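Local coordinates for protein methanogen homoaconitase large subunit (Methanocaldococcus jannaschii, PDB 4KP2) that forms the iron-sulfur subunit of a hydro-lyase that converts (R)-homocitrate through cis-homoaconitate to homoisocitrate on the route to 2-oxosuberate, at residues Val393-Asn407 against Met412-Ile426. Residues are numbered along the deposited sequence; the frame is centred on the assembly and turned at random.
Sequences VLAEGEICLSTTNRN and MGHINSYIYLASPKI
Strands 399-402 and 418-421 pair in parallel at one margin of a five-stranded sheet, and their backbones illustrate the ladder such a pair builds: Y418 N to E398 O, C400 N to Y418 O, Y420 N to C400 O, S402 N to Y420 O and A422 N to S402 O. I399 lays CG2 3.6 Å from CD1 of Y420, whereas CD1 of L401 crosses to CB of Y420 at 3.6 Å. On the other face, M412 runs extended beyond CG, bringing SD to 3.7 Å from SG of C400 and CE beside S402. The sheet, in strand order 3-2-1-4-5, is one layer of the alpha-beta-alpha sandwich of the aconitase family. Past the strand, T404 approaches C386, a predicted ligand of the [4Fe-4S] cluster, and its OG1 shares a 2.7 Å hydrogen bond with OG of S402. At the opposite end, CB of E396 sits 3.5 Å above the centre of the H414 ring, and its carboxylate stacks nearly parallel, 14° from the ring plane. OE2 of E396 accepts from ND2 of N416 at 3.1 Å, while N416 N donates in plane to ND1 of H414. An alanine in place of H414 is likely to leave E396 without its stacking surface and N416 N without this acceptor. The second subunit also reaches this corner, where its E94 accepts from E396 N.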
ATOM      1  N   VAL A 393      -0.749  -1.631 -11.423  1.00 58.55           N
ATOM      2  CA  VAL A 393      -0.473  -1.950 -12.820  1.00 58.10           C
ATOM      3  C   VAL A 393      -1.745  -2.102 -13.656  1.00 58.42           C
ATOM      4  O   VAL A 393      -2.715  -2.725 -13.225  1.00 54.29           O
ATOM      5  CB  VAL A 393       0.384  -3.231 -12.931  1.00 53.14           C
ATOM      6  CG1 VAL A 393       0.621  -3.603 -14.384  1.00 60.16           C
ATOM      7  CG2 VAL A 393       1.705  -3.038 -12.206  1.00 50.86           C
ATOM      8  N   LEU A 394      -1.730  -1.519 -14.851  1.00 59.74           N
ATOM      9  CA  LEU A 394      -2.864  -1.589 -15.765  1.00 60.45           C
ATOM     10  C   LEU A 394      -2.810  -2.828 -16.648  1.00 64.58           C
ATOM     11  O   LEU A 394      -1.734  -3.343 -16.949  1.00 65.15           O
ATOM     12  CB  LEU A 394      -2.906  -0.347 -16.653  1.00 52.05           C
ATOM     13  CG  LEU A 394      -3.057   1.004 -15.959  1.00 50.80           C
ATOM     14  CD1 LEU A 394      -3.034   2.114 -16.993  1.00 56.61           C
ATOM     15  CD2 LEU A 394      -4.343   1.038 -15.157  1.00 55.18           C
ATOM     16  N   ALA A 395      -3.981  -3.297 -17.066  1.00 64.51           N
ATOM     17  CA  ALA A 395      -4.071  -4.420 -17.988  1.00 61.37           C
ATOM     18  C   ALA A 395      -4.302  -3.908 -19.403  1.00 65.75           C
ATOM     19  O   ALA A 395      -4.342  -2.699 -19.637  1.00 62.79           O
ATOM     20  CB  ALA A 395      -5.190  -5.359 -17.574  1.00 57.40           C
ATOM     21  N   GLU A 396      -4.460  -4.832 -20.344  1.00 66.13           N
ATOM     22  CA  GLU A 396      -4.652  -4.467 -21.742  1.00 67.04           C
ATOM     23  C   GLU A 396      -6.018  -3.832 -21.978  1.00 61.95           C
ATOM     24  O   GLU A 396      -7.052  -4.424 -21.670  1.00 63.86           O
ATOM     25  CB  GLU A 396      -4.479  -5.689 -22.645  1.00 70.31           C
ATOM     26  CG  GLU A 396      -4.564  -5.367 -24.126  1.00 69.52           C
ATOM     27  CD  GLU A 396      -4.263  -6.565 -25.001  1.00 76.18           C
ATOM     28  OE1 GLU A 396      -4.125  -7.681 -24.458  1.00 74.40           O
ATOM     29  OE2 GLU A 396      -4.163  -6.388 -26.233  1.00 81.03           O
ATOM     30  N   GLY A 397      -6.012  -2.622 -22.529  1.00 63.39           N
ATOM     31  CA  GLY A 397      -7.240  -1.908 -22.826  1.00 57.82           C
ATOM     32  C   GLY A 397      -7.787  -1.163 -21.626  1.00 58.81           C
ATOM     33  O   GLY A 397      -8.874  -0.590 -21.681  1.00 59.33           O
ATOM     34  N   GLU A 398      -7.027  -1.169 -20.536  1.00 56.59           N
ATOM     35  CA  GLU A 398      -7.454  -0.519 -19.304  1.00 55.64           C
ATOM     36  C   GLU A 398      -6.994   0.936 -19.263  1.00 55.91           C
ATOM     37  O   GLU A 398      -5.850   1.246 -19.600  1.00 56.74           O
ATOM     38  CB  GLU A 398      -6.929  -1.290 -18.092  1.00 61.40           C
ATOM     39  CG  GLU A 398      -7.525  -0.851 -16.770  1.00 63.64           C
ATOM     40  CD  GLU A 398      -7.356  -1.896 -15.687  1.00 72.42           C
ATOM     41  OE1 GLU A 398      -6.698  -2.924 -15.949  1.00 66.73           O
ATOM     42  OE2 GLU A 398      -7.889  -1.692 -14.576  1.00 73.55           O
ATOM     43  N   ILE A 399      -7.892   1.825 -18.847  1.00 51.93           N
ATOM     44  CA  ILE A 399      -7.613   3.257 -18.838  1.00 59.06           C
ATOM     45  C   ILE A 399      -7.469   3.801 -17.419  1.00 55.66           C
ATOM     46  O   ILE A 399      -8.273   3.492 -16.539  1.00 53.22           O
ATOM     47  CB  ILE A 399      -8.721   4.040 -19.575  1.00 54.88           C
ATOM     48  CG1 ILE A 399      -8.795   3.608 -21.040  1.00 53.90           C
ATOM     49  CG2 ILE A 399      -8.481   5.537 -19.481  1.00 53.77           C
ATOM     50  CD1 ILE A 399      -9.797   4.390 -21.856  1.00 45.17           C
ATOM     51  N   CYS A 400      -6.438   4.612 -17.202  1.00 52.78           N
ATOM     52  CA  CYS A 400      -6.199   5.216 -15.897  1.00 51.97           C
ATOM     53  C   CYS A 400      -6.109   6.738 -15.963  1.00 55.57           C
ATOM     54  O   CYS A 400      -5.430   7.295 -16.822  1.00 55.34           O
ATOM     55  CB  CYS A 400      -4.922   4.654 -15.270  1.00 53.41           C
ATOM     56  SG  CYS A 400      -4.414   5.484 -13.746  1.00 49.78           S
ATOM     57  N   LEU A 401      -6.806   7.402 -15.046  1.00 52.64           N
ATOM     58  CA  LEU A 401      -6.703   8.848 -14.901  1.00 44.27           C
ATOM     59  C   LEU A 401      -5.814   9.167 -13.708  1.00 52.50           C
ATOM     60  O   LEU A 401      -6.180   8.902 -12.564  1.00 54.65           O
ATOM     61  CB  LEU A 401      -8.084   9.474 -14.709  1.00 47.58           C
ATOM     62  CG  LEU A 401      -8.093  10.989 -14.498  1.00 55.63           C
ATOM     63  CD1 LEU A 401      -7.541  11.704 -15.719  1.00 50.08           C
ATOM     64  CD2 LEU A 401      -9.490  11.483 -14.179  1.00 50.08           C
ATOM     65  N   SER A 402      -4.645   9.738 -13.978  1.00 54.39           N
ATOM     66  CA  SER A 402      -3.655   9.960 -12.930  1.00 54.97           C
ATOM     67  C   SER A 402      -3.320  11.433 -12.717  1.00 51.01           C
ATOM     68  O   SER A 402      -3.545  12.268 -13.593  1.00 46.38           O
ATOM     69  CB  SER A 402      -2.376   9.180 -13.239  1.00 45.61           C
ATOM     70  OG  SER A 402      -1.396   9.402 -12.243  1.00 46.23           O
ATOM     71  N   THR A 403      -2.783  11.739 -11.541  1.00 49.02           N
ATOM     72  CA  THR A 403      -2.322  13.084 -11.227  1.00 46.49           C
ATOM     73  C   THR A 403      -0.809  13.162 -11.381  1.00 47.40           C
ATOM     74  O   THR A 403      -0.179  14.121 -10.941  1.00 52.97           O
ATOM     75  CB  THR A 403      -2.705  13.500  -9.797  1.00 45.78           C
ATOM     76  OG1 THR A 403      -2.101  12.602  -8.859  1.00 51.56           O
ATOM     77  CG2 THR A 403      -4.214  13.475  -9.620  1.00 41.28           C
ATOM     78  N   THR A 404      -0.235  12.139 -12.009  1.00 53.06           N
ATOM     79  CA  THR A 404       1.201  12.091 -12.258  1.00 54.69           C
ATOM     80  C   THR A 404       1.606  13.011 -13.405  1.00 54.19           C
ATOM     81  O   THR A 404       0.819  13.838 -13.863  1.00 51.92           O
ATOM     82  CB  THR A 404       1.676  10.660 -12.577  1.00 53.77           C
ATOM     83  OG1 THR A 404       0.824  10.081 -13.573  1.00 51.62           O
ATOM     84  CG2 THR A 404       1.646   9.795 -11.327  1.00 47.17           C
ATOM     85  N   ASN A 405       2.840  12.850 -13.871  1.00 53.47           N
ATOM     86  CA  ASN A 405       3.376  13.706 -14.922  1.00 51.79           C
ATOM     87  C   ASN A 405       3.736  12.954 -16.201  1.00 54.39           C
ATOM     88  O   ASN A 405       3.990  13.571 -17.237  1.00 54.64           O
ATOM     89  CB  ASN A 405       4.587  14.485 -14.405  1.00 50.70           C
ATOM     90  CG  ASN A 405       5.520  13.628 -13.573  1.00 54.37           C
ATOM     91  OD1 ASN A 405       5.630  12.421 -13.787  1.00 55.01           O
ATOM     92  ND2 ASN A 405       6.191  14.249 -12.612  1.00 51.85           N
ATOM     93  N   ARG A 406       3.761  11.626 -16.126  1.00 61.07           N
ATOM     94  CA  ARG A 406       4.053  10.809 -17.300  1.00 64.79           C
ATOM     95  C   ARG A 406       2.780  10.290 -17.961  1.00 62.34           C
ATOM     96  O   ARG A 406       1.775  10.040 -17.293  1.00 60.13           O
ATOM     97  CB  ARG A 406       4.981   9.647 -16.946  1.00 69.16           C
ATOM     98  CG  ARG A 406       6.444   9.912 -17.260  1.00 68.59           C
ATOM     99  CD  ARG A 406       7.096  10.785 -16.204  1.00 64.97           C
ATOM    100  NE  ARG A 406       7.372  10.037 -14.982  1.00 69.55           N
ATOM    101  CZ  ARG A 406       8.483   9.338 -14.773  1.00 69.59           C
ATOM    102  NH1 ARG A 406       9.424   9.292 -15.706  1.00 66.06           N
ATOM    103  NH2 ARG A 406       8.653   8.685 -13.631  1.00 67.48           N
ATOM    104  N   ASN A 407       2.835  10.119 -19.277  1.00 65.40           N
ATOM    105  CA  ASN A 407       1.657   9.774 -20.058  1.00 59.07           C
ATOM    106  C   ASN A 407       1.988   8.769 -21.158  1.00 59.56           C
ATOM    107  O   ASN A 407       1.135   8.402 -21.965  1.00 59.53           O
ATOM    108  CB  ASN A 407       1.062  11.047 -20.667  1.00 53.18           C
ATOM    109  CG  ASN A 407      -0.331  10.837 -21.215  1.00 58.29           C
ATOM    110  OD1 ASN A 407      -1.006   9.872 -20.863  1.00 65.21           O
ATOM    111  ND2 ASN A 407      -0.769  11.741 -22.083  1.00 57.33           N
ATOM    112  N   MET A 412       2.142   2.445 -17.189  1.00 55.68           N
ATOM    113  CA  MET A 412       1.604   1.833 -15.978  1.00 57.93           C
ATOM    114  C   MET A 412       1.294   0.348 -16.146  1.00 57.10           C
ATOM    115  O   MET A 412       0.518  -0.216 -15.376  1.00 56.60           O
ATOM    116  CB  MET A 412       0.352   2.574 -15.505  1.00 55.84           C
ATOM    117  CG  MET A 412       0.628   3.920 -14.871  1.00 57.46           C
ATOM    118  SD  MET A 412      -0.853   4.651 -14.151  1.00 57.89           S
ATOM    119  CE  MET A 412      -0.181   6.160 -13.464  1.00 49.51           C
ATOM    120  N   GLY A 413       1.896  -0.282 -17.148  1.00 55.18           N
ATOM    121  CA  GLY A 413       1.718  -1.708 -17.339  1.00 52.05           C
ATOM    122  C   GLY A 413       1.722  -2.159 -18.786  1.00 58.36           C
ATOM    123  O   GLY A 413       2.726  -2.026 -19.486  1.00 53.23           O
ATOM    124  N   HIS A 414       0.591  -2.702 -19.227  1.00 62.74           N
ATOM    125  CA  HIS A 414       0.467  -3.253 -20.571  1.00 56.05           C
ATOM    126  C   HIS A 414       0.708  -2.184 -21.628  1.00 59.35           C
ATOM    127  O   HIS A 414       0.345  -1.023 -21.442  1.00 64.50           O
ATOM    128  CB  HIS A 414      -0.918  -3.875 -20.758  1.00 60.50           C
ATOM    129  CG  HIS A 414      -0.977  -4.911 -21.837  1.00 63.44           C
ATOM    130  ND1 HIS A 414      -1.005  -4.591 -23.177  1.00 70.16           N
ATOM    131  CD2 HIS A 414      -1.020  -6.262 -21.771  1.00 60.67           C
ATOM    132  CE1 HIS A 414      -1.059  -5.701 -23.891  1.00 66.28           C
ATOM    133  NE2 HIS A 414      -1.069  -6.729 -23.062  1.00 65.17           N
ATOM    134  N   ILE A 415       1.321  -2.585 -22.737  1.00 60.84           N
ATOM    135  CA  ILE A 415       1.665  -1.654 -23.808  1.00 61.91           C
ATOM    136  C   ILE A 415       0.419  -1.099 -24.501  1.00 64.94           C
ATOM    137  O   ILE A 415       0.469  -0.054 -25.148  1.00 60.70           O
ATOM    138  CB  ILE A 415       2.604  -2.317 -24.844  1.00 61.25           C
ATOM    139  CG1 ILE A 415       3.286  -1.259 -25.716  1.00 54.25           C
ATOM    140  CG2 ILE A 415       1.849  -3.335 -25.688  1.00 59.31           C
ATOM    141  CD1 ILE A 415       4.130  -0.281 -24.934  1.00 56.67           C
ATOM    142  N   ASN A 416      -0.702  -1.796 -24.350  1.00 61.85           N
ATOM    143  CA  ASN A 416      -1.955  -1.364 -24.954  1.00 58.40           C
ATOM    144  C   ASN A 416      -2.893  -0.722 -23.938  1.00 62.98           C
ATOM    145  O   ASN A 416      -4.104  -0.659 -24.151  1.00 58.75           O
ATOM    146  CB  ASN A 416      -2.647  -2.533 -25.655  1.00 63.02           C
ATOM    147  CG  ASN A 416      -1.807  -3.120 -26.773  1.00 60.15           C
ATOM    148  OD1 ASN A 416      -1.046  -2.411 -27.431  1.00 51.94           O
ATOM    149  ND2 ASN A 416      -1.941  -4.423 -26.992  1.00 62.70           N
ATOM    150  N   SER A 417      -2.325  -0.250 -22.834  1.00 58.93           N
ATOM    151  CA  SER A 417      -3.097   0.442 -21.809  1.00 56.18           C
ATOM    152  C   SER A 417      -3.074   1.947 -22.056  1.00 53.00           C
ATOM    153  O   SER A 417      -2.262   2.442 -22.839  1.00 51.31           O
ATOM    154  CB  SER A 417      -2.553   0.124 -20.417  1.00 53.40           C
ATOM    155  OG  SER A 417      -1.177   0.450 -20.317  1.00 56.97           O
ATOM    156  N   TYR A 418      -3.964   2.673 -21.387  1.00 49.77           N
ATOM    157  CA  TYR A 418      -4.099   4.105 -21.621  1.00 46.94           C
ATOM    158  C   TYR A 418      -4.048   4.915 -20.330  1.00 52.80           C
ATOM    159  O   TYR A 418      -4.547   4.482 -19.291  1.00 56.36           O
ATOM    160  CB  TYR A 418      -5.397   4.399 -22.374  1.00 52.93           C
ATOM    161  CG  TYR A 418      -5.527   3.636 -23.672  1.00 62.02           C
ATOM    162  CD1 TYR A 418      -5.005   4.145 -24.854  1.00 55.93           C
ATOM    163  CD2 TYR A 418      -6.167   2.404 -23.715  1.00 65.37           C
ATOM    164  CE1 TYR A 418      -5.122   3.450 -26.043  1.00 64.13           C
ATOM    165  CE2 TYR A 418      -6.289   1.702 -24.897  1.00 63.33           C
ATOM    166  CZ  TYR A 418      -5.764   2.230 -26.058  1.00 64.66           C
ATOM    167  OH  TYR A 418      -5.884   1.531 -27.237  1.00 60.46           O
ATOM    168  N   ILE A 419      -3.441   6.095 -20.412  1.00 53.61           N
ATOM    169  CA  ILE A 419      -3.297   6.977 -19.259  1.00 50.63           C
ATOM    170  C   ILE A 419      -3.782   8.385 -19.590  1.00 48.70           C
ATOM    171  O   ILE A 419      -3.513   8.903 -20.671  1.00 48.00           O
ATOM    172  CB  ILE A 419      -1.828   7.055 -18.794  1.00 56.34           C
ATOM    173  CG1 ILE A 419      -1.281   5.657 -18.504  1.00 55.35           C
ATOM    174  CG2 ILE A 419      -1.690   7.946 -17.565  1.00 49.77           C
ATOM    175  CD1 ILE A 419       0.164   5.653 -18.071  1.00 42.85           C
ATOM    176  N   TYR A 420      -4.506   8.996 -18.658  1.00 52.45           N
ATOM    177  CA  TYR A 420      -4.923  10.385 -18.800  1.00 45.33           C
ATOM    178  C   TYR A 420      -4.433  11.193 -17.603  1.00 48.59           C
ATOM    179  O   TYR A 420      -4.484  10.724 -16.465  1.00 47.17           O
ATOM    180  CB  TYR A 420      -6.444  10.487 -18.916  1.00 52.16           C
ATOM    181  CG  TYR A 420      -7.006  10.011 -20.237  1.00 49.82           C
ATOM    182  CD1 TYR A 420      -7.110   8.658 -20.524  1.00 51.11           C
ATOM    183  CD2 TYR A 420      -7.447  10.919 -21.192  1.00 49.17           C
ATOM    184  CE1 TYR A 420      -7.628   8.219 -21.727  1.00 52.85           C
ATOM    185  CE2 TYR A 420      -7.968  10.489 -22.400  1.00 48.67           C
ATOM    186  CZ  TYR A 420      -8.055   9.137 -22.661  1.00 49.08           C
ATOM    187  OH  TYR A 420      -8.571   8.700 -23.859  1.00 45.25           O
ATOM    188  N   LEU A 421      -3.954  12.405 -17.862  1.00 50.73           N
ATOM    189  CA  LEU A 421      -3.427  13.260 -16.802  1.00 46.14           C
ATOM    190  C   LEU A 421      -4.381  14.408 -16.492  1.00 48.60           C
ATOM    191  O   LEU A 421      -4.874  15.073 -17.401  1.00 53.69           O
ATOM    192  CB  LEU A 421      -2.059  13.816 -17.196  1.00 48.89           C
ATOM    193  CG  LEU A 421      -0.964  12.793 -17.497  1.00 49.45           C
ATOM    194  CD1 LEU A 421       0.313  13.495 -17.927  1.00 55.56           C
ATOM    195  CD2 LEU A 421      -0.713  11.914 -16.284  1.00 55.61           C
ATOM    196  N   ALA A 422      -4.629  14.641 -15.207  1.00 44.80           N
ATOM    197  CA  ALA A 422      -5.534  15.705 -14.786  1.00 44.84           C
ATOM    198  C   ALA A 422      -5.257  16.163 -13.357  1.00 42.84           C
ATOM    199  O   ALA A 422      -4.280  15.744 -12.734  1.00 38.05           O
ATOM    200  CB  ALA A 422      -6.982  15.256 -14.927  1.00 44.81           C
ATOM    201  N   SER A 423      -6.128  17.029 -12.850  1.00 40.73           N
ATOM    202  CA  SER A 423      -5.998  17.558 -11.498  1.00 43.01           C
ATOM    203  C   SER A 423      -6.676  16.623 -10.501  1.00 50.46           C
ATOM    204  O   SER A 423      -7.539  15.833 -10.886  1.00 53.38           O
ATOM    205  CB  SER A 423      -6.622  18.954 -11.418  1.00 49.14           C
ATOM    206  OG  SER A 423      -8.023  18.901 -11.618  1.00 51.23           O
ATOM    207  N   PRO A 424      -6.278  16.697  -9.218  1.00 50.09           N
ATOM    208  CA  PRO A 424      -6.915  15.898  -8.164  1.00 50.42           C
ATOM    209  C   PRO A 424      -8.422  16.128  -8.109  1.00 51.63           C
ATOM    210  O   PRO A 424      -9.173  15.204  -7.795  1.00 53.74           O
ATOM    211  CB  PRO A 424      -6.267  16.431  -6.888  1.00 52.20           C
ATOM    212  CG  PRO A 424      -4.936  16.902  -7.322  1.00 50.55           C
ATOM    213  CD  PRO A 424      -5.123  17.456  -8.704  1.00 49.70           C
ATOM    214  N   LYS A 425      -8.846  17.353  -8.405  1.00 54.85           N
ATOM    215  CA  LYS A 425     -10.262  17.689  -8.462  1.00 57.67           C
ATOM    216  C   LYS A 425     -10.984  16.828  -9.492  1.00 54.73           C
ATOM    217  O   LYS A 425     -11.939  16.124  -9.164  1.00 53.27           O
ATOM    218  CB  LYS A 425     -10.440  19.165  -8.808  1.00 56.32           C
ATOM    219  CG  LYS A 425     -11.875  19.565  -9.100  1.00 60.09           C
ATOM    220  CD  LYS A 425     -11.938  20.984  -9.640  1.00 61.98           C
ATOM    221  CE  LYS A 425     -13.356  21.371 -10.022  1.00 64.41           C
ATOM    222  NZ  LYS A 425     -13.403  22.710 -10.675  1.00 59.51           N
ATOM    223  N   ILE A 426     -10.514  16.886 -10.734  1.00 55.85           N
ATOM    224  CA  ILE A 426     -11.103  16.115 -11.821  1.00 57.75           C
ATOM    225  C   ILE A 426     -10.928  14.617 -11.591  1.00 56.78           C
ATOM    226  O   ILE A 426     -11.811  13.821 -11.917  1.00 56.54           O
ATOM    227  CB  ILE A 426     -10.485  16.508 -13.179  1.00 52.68           C
ATOM    228  CG1 ILE A 426     -10.608  18.017 -13.401  1.00 59.91           C
ATOM    229  CG2 ILE A 426     -11.150  15.752 -14.318  1.00 46.14           C
ATOM    230  CD1 ILE A 426     -10.036  18.487 -14.718  1.00 59.86           C
TER